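Local structure of putative alpha-galactosidase/melibiase (Bacteroides fragilis, 4OGZ) at residues A[298-303]-A[349-354]; A[398-403]-A[419-424]. The protein probably hydrolyses terminal, non-reducing alpha-D-galactose residues from alpha-galactosides, as a glycoside hydrolase family 27 alpha-galactosidase. All coordinates share one frame; numbering follows the deposited sequence.

Contact 1 of 2, residues A[298-303]-A[349-354]; sequences NILEIN and ALWCMM
Leu300 of helix 296-303 reaches across to helix 341-353 and the residue after it with its CD2 methyl, which lies 3.7 Å from Trp351 CZ3 and 3.6 Å from the CE methyl of Met354, a selenomethionine. Its CD1 and CD2 branches also straddle Leu350 CG, so this leucine meets three side chains at once. Next to it in the chain, Ile299 sets CG2 against the far end of the indole, 3.9 Å from Trp351 CH2; chi1 of -69° holds that branch anti to the backbone N. Met354 bends at chi3 (-54°), which brings CE over one face of the Trp351 ring near its rim. A flexible, unbranched side chain suits this place, since it can fold between a leucine and an indole. Asn303 ND2 packs 3.5 Å from Met354 SE and donates to a water, 2.9 Å from ND2, that also bonds to Met354 O, the carbonyl of the first residue past the helix.

No direct hydrogen bond crosses the contact. Over these short segments the axes run almost parallel, 13° apart and 11.8 Å at closest approach, a wide spacing filled by large side chains. Outside the pair, Asp319 O accepts from Trp351 NE1, which anchors the indole. These are successive helices of the TIM barrel, flanking strand 315-317 in sequence; Leu300 touches Leu418 of strand 413-419, and Leu350 and Met354 touch Trp404 of strand 401-407.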
ATOM      1  N   ASN A 298     -15.574  -5.200   9.973  1.00 25.33           N
ATOM      2  CA  ASN A 298     -16.183  -3.875  10.161  1.00 23.72           C
ATOM      3  C   ASN A 298     -15.669  -2.891   9.121  1.00 21.90           C
ATOM      4  O   ASN A 298     -16.432  -2.119   8.558  1.00 18.76           O
ATOM      5  CB  ASN A 298     -15.902  -3.374  11.574  1.00 27.60           C
ATOM      6  CG  ASN A 298     -16.152  -4.442  12.626  1.00 31.28           C
ATOM      7  OD1 ASN A 298     -15.232  -5.140  13.081  1.00 34.20           O
ATOM      8  ND2 ASN A 298     -17.406  -4.626  12.964  1.00 34.29           N
ATOM      9  N   ILE A 299     -14.372  -2.967   8.843  1.00 21.98           N
ATOM     10  CA  ILE A 299     -13.751  -2.098   7.858  1.00 20.66           C
ATOM     11  C   ILE A 299     -14.298  -2.396   6.447  1.00 20.94           C
ATOM     12  O   ILE A 299     -14.537  -1.469   5.663  1.00 20.98           O
ATOM     13  CB  ILE A 299     -12.208  -2.175   7.946  1.00 20.96           C
ATOM     14  CG1 ILE A 299     -11.743  -1.526   9.254  1.00 23.17           C
ATOM     15  CG2 ILE A 299     -11.548  -1.462   6.791  1.00 19.78           C
ATOM     16  CD1 ILE A 299     -10.249  -1.667   9.537  1.00 25.47           C
ATOM     17  N   LEU A 300     -14.519  -3.667   6.119  1.00 20.04           N
ATOM     18  CA  LEU A 300     -15.160  -4.001   4.821  1.00 20.20           C
ATOM     19  C   LEU A 300     -16.521  -3.325   4.632  1.00 18.85           C
ATOM     20  O   LEU A 300     -16.826  -2.769   3.543  1.00 19.27           O
ATOM     21  CB  LEU A 300     -15.298  -5.525   4.648  1.00 19.32           C
ATOM     22  CG  LEU A 300     -14.025  -6.352   4.594  1.00 20.21           C
ATOM     23  CD1 LEU A 300     -14.441  -7.797   4.294  1.00 23.93           C
ATOM     24  CD2 LEU A 300     -13.007  -5.877   3.578  1.00 19.27           C
ATOM     25  N   GLU A 301     -17.329  -3.352   5.683  1.00 20.51           N
ATOM     26  CA  GLU A 301     -18.653  -2.710   5.686  1.00 20.05           C
ATOM     27  C   GLU A 301     -18.527  -1.247   5.362  1.00 18.91           C
ATOM     28  O   GLU A 301     -19.281  -0.749   4.573  1.00 19.22           O
ATOM     29  CB  GLU A 301     -19.374  -2.836   7.042  1.00 24.03           C
ATOM     30  CG  GLU A 301     -19.596  -4.237   7.563  1.00 29.38           C
ATOM     31  CD  GLU A 301     -20.460  -5.131   6.664  1.00 39.09           C
ATOM     32  OE1 GLU A 301     -21.248  -4.616   5.815  1.00 30.74           O
ATOM     33  OE2 GLU A 301     -20.343  -6.380   6.814  1.00 45.77           O
ATOM     34  N   ILE A 302     -17.535  -0.569   5.931  1.00 17.87           N
ATOM     35  CA  ILE A 302     -17.341   0.859   5.673  1.00 17.13           C
ATOM     36  C   ILE A 302     -16.884   1.124   4.262  1.00 16.91           C
ATOM     37  O   ILE A 302     -17.316   2.079   3.625  1.00 15.01           O
ATOM     38  CB  ILE A 302     -16.345   1.503   6.660  1.00 18.35           C
ATOM     39  CG1 ILE A 302     -16.957   1.495   8.087  1.00 19.31           C
ATOM     40  CG2 ILE A 302     -16.011   2.936   6.251  1.00 16.08           C
ATOM     41  CD1 ILE A 302     -15.961   1.587   9.220  1.00 24.51           C
ATOM     42  N   ASN A 303     -15.991   0.282   3.781  1.00 17.55           N
ATOM     43  CA  ASN A 303     -15.336   0.570   2.531  1.00 16.88           C
ATOM     44  C   ASN A 303     -16.152   0.155   1.305  1.00 16.05           C
ATOM     45  O   ASN A 303     -16.009   0.741   0.270  1.00 13.67           O
ATOM     46  CB  ASN A 303     -13.951  -0.076   2.502  1.00 16.23           C
ATOM     47  CG  ASN A 303     -13.001   0.652   1.542  1.00 14.49           C
ATOM     48  OD1 ASN A 303     -13.144   1.834   1.326  1.00 17.18           O
ATOM     49  ND2 ASN A 303     -12.009  -0.035   1.050  1.00 13.50           N
ATOM     50  N   ALA A 349      -6.384 -10.633   0.666  1.00 15.84           N
ATOM     51  CA  ALA A 349      -7.120 -10.809  -0.546  1.00 16.42           C
ATOM     52  C   ALA A 349      -8.123  -9.683  -0.765  1.00 17.89           C
ATOM     53  O   ALA A 349      -8.145  -9.095  -1.848  1.00 16.46           O
ATOM     54  CB  ALA A 349      -7.819 -12.151  -0.539  1.00 16.68           C
ATOM     55  N   LEU A 350      -8.882  -9.344   0.277  1.00 16.22           N
ATOM     56  CA  LEU A 350      -9.846  -8.241   0.198  1.00 17.47           C
ATOM     57  C   LEU A 350      -9.159  -6.875   0.064  1.00 17.20           C
ATOM     58  O   LEU A 350      -9.586  -6.049  -0.779  1.00 18.54           O
ATOM     59  CB  LEU A 350     -10.827  -8.273   1.397  1.00 18.90           C
ATOM     60  CG  LEU A 350     -12.162  -8.947   1.053  1.00 22.30           C
ATOM     61  CD1 LEU A 350     -12.948  -8.100   0.052  1.00 22.72           C
ATOM     62  CD2 LEU A 350     -11.977 -10.353   0.492  1.00 25.36           C
ATOM     63  N   TRP A 351      -8.070  -6.648   0.793  1.00 14.22           N
ATOM     64  CA  TRP A 351      -7.286  -5.414   0.618  1.00 15.76           C
ATOM     65  C   TRP A 351      -6.787  -5.324  -0.835  1.00 16.03           C
ATOM     66  O   TRP A 351      -6.759  -4.252  -1.411  1.00 18.56           O
ATOM     67  CB  TRP A 351      -6.120  -5.326   1.589  1.00 14.47           C
ATOM     68  CG  TRP A 351      -6.382  -4.589   2.893  1.00 15.08           C
ATOM     69  CD1 TRP A 351      -5.588  -3.634   3.443  1.00 13.85           C
ATOM     70  CD2 TRP A 351      -7.493  -4.760   3.821  1.00 14.12           C
ATOM     71  NE1 TRP A 351      -6.114  -3.202   4.635  1.00 14.39           N
ATOM     72  CE2 TRP A 351      -7.296  -3.847   4.870  1.00 14.20           C
ATOM     73  CE3 TRP A 351      -8.655  -5.539   3.823  1.00 16.13           C
ATOM     74  CZ2 TRP A 351      -8.178  -3.724   5.939  1.00 15.96           C
ATOM     75  CZ3 TRP A 351      -9.539  -5.421   4.895  1.00 16.19           C
ATOM     76  CH2 TRP A 351      -9.287  -4.509   5.938  1.00 16.53           C
ATOM     77  N   CYS A 352      -6.402  -6.461  -1.421  1.00 16.31           N
ATOM     78  CA  CYS A 352      -5.976  -6.472  -2.811  1.00 16.01           C
ATOM     79  C   CYS A 352      -7.127  -6.133  -3.723  1.00 15.12           C
ATOM     80  O   CYS A 352      -6.974  -5.299  -4.614  1.00 14.13           O
ATOM     81  CB  CYS A 352      -5.390  -7.828  -3.222  1.00 16.67           C
ATOM     82  SG  CYS A 352      -3.736  -8.088  -2.583  1.00 15.33           S
HETATM   83  N   MSE A 353      -8.275  -6.812  -3.537  1.00 16.36           N
HETATM   84  CA  MSE A 353      -9.493  -6.538  -4.363  1.00 14.19           C
HETATM   85  C   MSE A 353      -9.943  -5.090  -4.283  1.00 14.07           C
HETATM   86  O   MSE A 353     -10.375  -4.492  -5.280  1.00 14.31           O
HETATM   87  CB  MSE A 353     -10.677  -7.404  -3.919  1.00 16.69           C
HETATM   88  CG  MSE A 353     -10.472  -8.921  -4.031  1.00 17.34           C
HETATM   89 SE   MSE A 353     -10.595  -9.391  -5.931  0.75 16.75          SE
HETATM   90  CE  MSE A 353     -12.490  -8.989  -6.213  1.00 20.79           C
HETATM   91  N   MSE A 354      -9.816  -4.476  -3.111  1.00 13.83           N
HETATM   92  CA  MSE A 354     -10.331  -3.107  -2.925  1.00 14.75           C
HETATM   93  C   MSE A 354      -9.397  -2.023  -3.405  1.00 13.52           C
HETATM   94  O   MSE A 354      -9.641  -0.851  -3.148  1.00 13.43           O
HETATM   95  CB  MSE A 354     -10.662  -2.915  -1.424  1.00 14.00           C
HETATM   96  CG  MSE A 354     -11.811  -3.832  -1.021  1.00 14.08           C
HETATM   97 SE   MSE A 354     -12.475  -3.518   0.795  0.75 13.76          SE
HETATM   98  CE  MSE A 354     -10.837  -3.668   1.836  1.00 13.42           C
TER
HETATM   99  O   HOH W   1      -9.620   0.407  -0.596  1.00 14.07           O

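Contact 2 of 2, residues A[398-403]-A[419-424]; sequences ADHYDV and NRISGP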
ATOM      1  N   ALA A 398     -24.640 -10.991   1.150  1.00 19.83           N
ATOM      2  CA  ALA A 398     -25.685 -11.914   1.537  1.00 22.75           C
ATOM      3  C   ALA A 398     -25.626 -11.962   3.028  1.00 23.24           C
ATOM      4  O   ALA A 398     -24.870 -11.213   3.624  1.00 21.81           O
ATOM      5  CB  ALA A 398     -25.486 -13.308   0.914  1.00 24.47           C
ATOM      6  N   ASP A 399     -26.421 -12.810   3.656  1.00 28.12           N
ATOM      7  CA  ASP A 399     -26.375 -12.876   5.134  1.00 31.30           C
ATOM      8  C   ASP A 399     -25.056 -13.465   5.668  1.00 30.54           C
ATOM      9  O   ASP A 399     -24.547 -13.012   6.683  1.00 32.10           O
ATOM     10  CB  ASP A 399     -27.579 -13.644   5.683  1.00 41.59           C
ATOM     11  CG  ASP A 399     -28.699 -12.712   6.122  1.00 51.95           C
ATOM     12  OD1 ASP A 399     -28.592 -11.467   5.896  1.00 40.44           O
ATOM     13  OD2 ASP A 399     -29.662 -13.225   6.731  1.00 64.69           O
ATOM     14  N   HIS A 400     -24.482 -14.426   4.947  1.00 29.68           N
ATOM     15  CA  HIS A 400     -23.293 -15.134   5.404  1.00 27.58           C
ATOM     16  C   HIS A 400     -22.052 -14.954   4.543  1.00 25.40           C
ATOM     17  O   HIS A 400     -20.974 -15.403   4.921  1.00 26.64           O
ATOM     18  CB  HIS A 400     -23.616 -16.616   5.461  1.00 31.24           C
ATOM     19  CG  HIS A 400     -24.710 -16.941   6.414  1.00 37.95           C
ATOM     20  ND1 HIS A 400     -25.537 -18.029   6.253  1.00 41.57           N
ATOM     21  CD2 HIS A 400     -25.133 -16.297   7.530  1.00 38.79           C
ATOM     22  CE1 HIS A 400     -26.426 -18.041   7.230  1.00 45.00           C
ATOM     23  NE2 HIS A 400     -26.204 -16.997   8.013  1.00 38.93           N
ATOM     24  N   TYR A 401     -22.190 -14.333   3.378  1.00 21.96           N
ATOM     25  CA  TYR A 401     -21.074 -14.244   2.484  1.00 20.39           C
ATOM     26  C   TYR A 401     -21.215 -13.026   1.647  1.00 18.09           C
ATOM     27  O   TYR A 401     -22.287 -12.460   1.539  1.00 17.41           O
ATOM     28  CB  TYR A 401     -21.008 -15.498   1.563  1.00 22.72           C
ATOM     29  CG  TYR A 401     -22.157 -15.614   0.585  1.00 25.32           C
ATOM     30  CD1 TYR A 401     -22.137 -14.908  -0.600  1.00 25.04           C
ATOM     31  CD2 TYR A 401     -23.275 -16.402   0.865  1.00 29.50           C
ATOM     32  CE1 TYR A 401     -23.182 -14.958  -1.480  1.00 27.27           C
ATOM     33  CE2 TYR A 401     -24.339 -16.475  -0.031  1.00 31.29           C
ATOM     34  CZ  TYR A 401     -24.285 -15.745  -1.198  1.00 33.67           C
ATOM     35  OH  TYR A 401     -25.308 -15.789  -2.123  1.00 37.47           O
ATOM     36  N   ASP A 402     -20.120 -12.687   1.010  1.00 17.78           N
ATOM     37  CA  ASP A 402     -20.039 -11.631   0.039  1.00 17.36           C
ATOM     38  C   ASP A 402     -19.556 -12.180  -1.280  1.00 16.75           C
ATOM     39  O   ASP A 402     -18.816 -13.155  -1.340  1.00 15.41           O
ATOM     40  CB  ASP A 402     -18.976 -10.619   0.412  1.00 17.31           C
ATOM     41  CG  ASP A 402     -19.276  -9.831   1.648  1.00 18.76           C
ATOM     42  OD1 ASP A 402     -20.420  -9.811   2.143  1.00 19.64           O
ATOM     43  OD2 ASP A 402     -18.322  -9.177   2.126  1.00 23.35           O
ATOM     44  N   VAL A 403     -19.930 -11.490  -2.345  1.00 16.37           N
ATOM     45  CA  VAL A 403     -19.284 -11.660  -3.601  1.00 16.20           C
ATOM     46  C   VAL A 403     -18.803 -10.276  -4.034  1.00 15.52           C
ATOM     47  O   VAL A 403     -19.594  -9.353  -4.102  1.00 15.39           O
ATOM     48  CB  VAL A 403     -20.231 -12.279  -4.631  1.00 17.53           C
ATOM     49  CG1 VAL A 403     -19.537 -12.358  -5.977  1.00 17.66           C
ATOM     50  CG2 VAL A 403     -20.678 -13.668  -4.173  1.00 18.11           C
ATOM     51  N   ASN A 419     -16.461 -15.789   3.112  1.00 20.12           N
ATOM     52  CA  ASN A 419     -17.309 -16.316   4.164  1.00 22.17           C
ATOM     53  C   ASN A 419     -17.119 -15.447   5.362  1.00 22.11           C
ATOM     54  O   ASN A 419     -16.019 -15.338   5.905  1.00 21.27           O
ATOM     55  CB  ASN A 419     -16.935 -17.750   4.485  1.00 23.39           C
ATOM     56  CG  ASN A 419     -17.780 -18.367   5.581  1.00 27.08           C
ATOM     57  OD1 ASN A 419     -18.513 -17.682   6.289  1.00 33.02           O
ATOM     58  ND2 ASN A 419     -17.661 -19.687   5.740  1.00 27.58           N
ATOM     59  N   ARG A 420     -18.192 -14.815   5.789  1.00 22.63           N
ATOM     60  CA  ARG A 420     -18.093 -13.888   6.897  1.00 29.94           C
ATOM     61  C   ARG A 420     -18.400 -14.572   8.220  1.00 27.66           C
ATOM     62  O   ARG A 420     -18.153 -13.976   9.261  1.00 34.76           O
ATOM     63  CB  ARG A 420     -19.043 -12.699   6.708  1.00 34.06           C
ATOM     64  CG  ARG A 420     -18.404 -11.526   5.974  1.00 39.63           C
ATOM     65  CD  ARG A 420     -19.322 -10.316   5.921  1.00 39.82           C
ATOM     66  NE  ARG A 420     -20.324 -10.540   4.888  1.00 42.69           N
ATOM     67  CZ  ARG A 420     -21.606 -10.794   5.077  1.00 33.64           C
ATOM     68  NH1 ARG A 420     -22.145 -10.857   6.275  1.00 37.92           N
ATOM     69  NH2 ARG A 420     -22.368 -10.983   4.026  1.00 37.38           N
ATOM     70  N   ILE A 421     -18.921 -15.799   8.197  1.00 25.26           N
ATOM     71  CA  ILE A 421     -19.373 -16.453   9.450  1.00 25.69           C
ATOM     72  C   ILE A 421     -18.417 -17.557   9.903  1.00 26.56           C
ATOM     73  O   ILE A 421     -17.427 -17.851   9.244  1.00 28.35           O
ATOM     74  CB  ILE A 421     -20.820 -17.011   9.343  1.00 26.38           C
ATOM     75  CG1 ILE A 421     -20.921 -18.132   8.306  1.00 25.49           C
ATOM     76  CG2 ILE A 421     -21.799 -15.896   9.019  1.00 26.49           C
ATOM     77  CD1 ILE A 421     -22.195 -18.942   8.402  1.00 27.27           C
ATOM     78  N   SER A 422     -18.682 -18.157  11.055  1.00 31.32           N
ATOM     79  CA  SER A 422     -17.740 -19.149  11.606  1.00 32.54           C
ATOM     80  C   SER A 422     -18.135 -20.614  11.303  1.00 32.70           C
ATOM     81  O   SER A 422     -17.618 -21.544  11.916  1.00 40.19           O
ATOM     82  CB  SER A 422     -17.613 -18.920  13.113  1.00 37.51           C
ATOM     83  OG  SER A 422     -18.905 -18.936  13.689  1.00 39.27           O
ATOM     84  N   GLY A 423     -19.055 -20.810  10.369  1.00 30.01           N
ATOM     85  CA  GLY A 423     -19.378 -22.116   9.857  1.00 29.96           C
ATOM     86  C   GLY A 423     -19.163 -22.120   8.355  1.00 28.84           C
ATOM     87  O   GLY A 423     -18.998 -21.058   7.758  1.00 26.84           O
ATOM     88  N   PRO A 424     -19.146 -23.315   7.739  1.00 27.35           N
ATOM     89  CA  PRO A 424     -18.927 -23.450   6.303  1.00 28.34           C
ATOM     90  C   PRO A 424     -20.083 -22.844   5.536  1.00 28.11           C
ATOM     91  O   PRO A 424     -21.192 -22.849   6.030  1.00 30.69           O
ATOM     92  CB  PRO A 424     -18.873 -24.970   6.074  1.00 27.78           C
ATOM     93  CG  PRO A 424     -19.504 -25.585   7.269  1.00 28.16           C
ATOM     94  CD  PRO A 424     -19.332 -24.617   8.408  1.00 28.73           C
TER
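Arg420 carries a polar contact between the turn 398-401 and the start of the loop after strand 413-419, at the open end of a hairpin in the C-terminal beta-sandwich domain. Tyr401 and Asn419 form an antiparallel non-hydrogen-bonded pair there, and just beyond it Arg420 N donates to His400 O at 3.0 Å, close to straight.

The arginine side chain then folds back across the turn, bent at chi3 (-78°). NE and NH2 both grip a single carboxylate atom, Asp402 OD1, with NE at 2.8 Å, and come from the same face of the carboxylate, whose plane is 33° from that of the guanidinium. NH2 also points at Ala398 O, at a modelled 2.5 Å too short to be trusted in detail, and donates weakly to Tyr401 O, while NH1 makes a longer bond of 3.3 Å to Asp399 O. Arginine suits this place because its flat, multiply donating head can serve several carbonyls of a turn as well as an acid. The negative charge of Asp402 would offset its own, and Asp402 OD2 is held in turn by Trp404 NE1.

On the more exposed side, Ile421 lays CD1 over one face of the His400 ring, 4.0 Å from its centroid, in a CH-pi contact; Asp399 CB lies over the opposite face. With chi1 at 64°, Ile421 CG1 sits between the backbone N and the carbonyl carbon, which directs CD1 to the imidazole.

Asn419 shapes the departing loop: OD1 accepts from Ile421 N at 2.7 Å, and ND2 donates to Gly423 O in the amide plane. The first of these bonds makes an Asx turn, here ending one hairpin strand as the chain leaves the sheet.

How the contacts relate
The contacts lie in series along the chain, the first within the putative catalytic TIM barrel and the second in the C-terminal beta-sandwich domain, with centres about 14 Å apart. They meet where Glu301 OE2, on helix 296-303 of contact 1, packs 4.2 Å from Arg420 CD of contact 2. Glu301 also forms salt bridges with Arg394 and Arg397, two residues that the Asp402 side chain touches. Trp404 is a partner common to both contacts. Enzymes of this family have their active site at the C-terminal mouth of the barrel strands; Ile299 leans on Ser276 and Pro318 in post-strand loops on that side, but no active-site residue is assigned here, and both contacts border the junction with the sandwich.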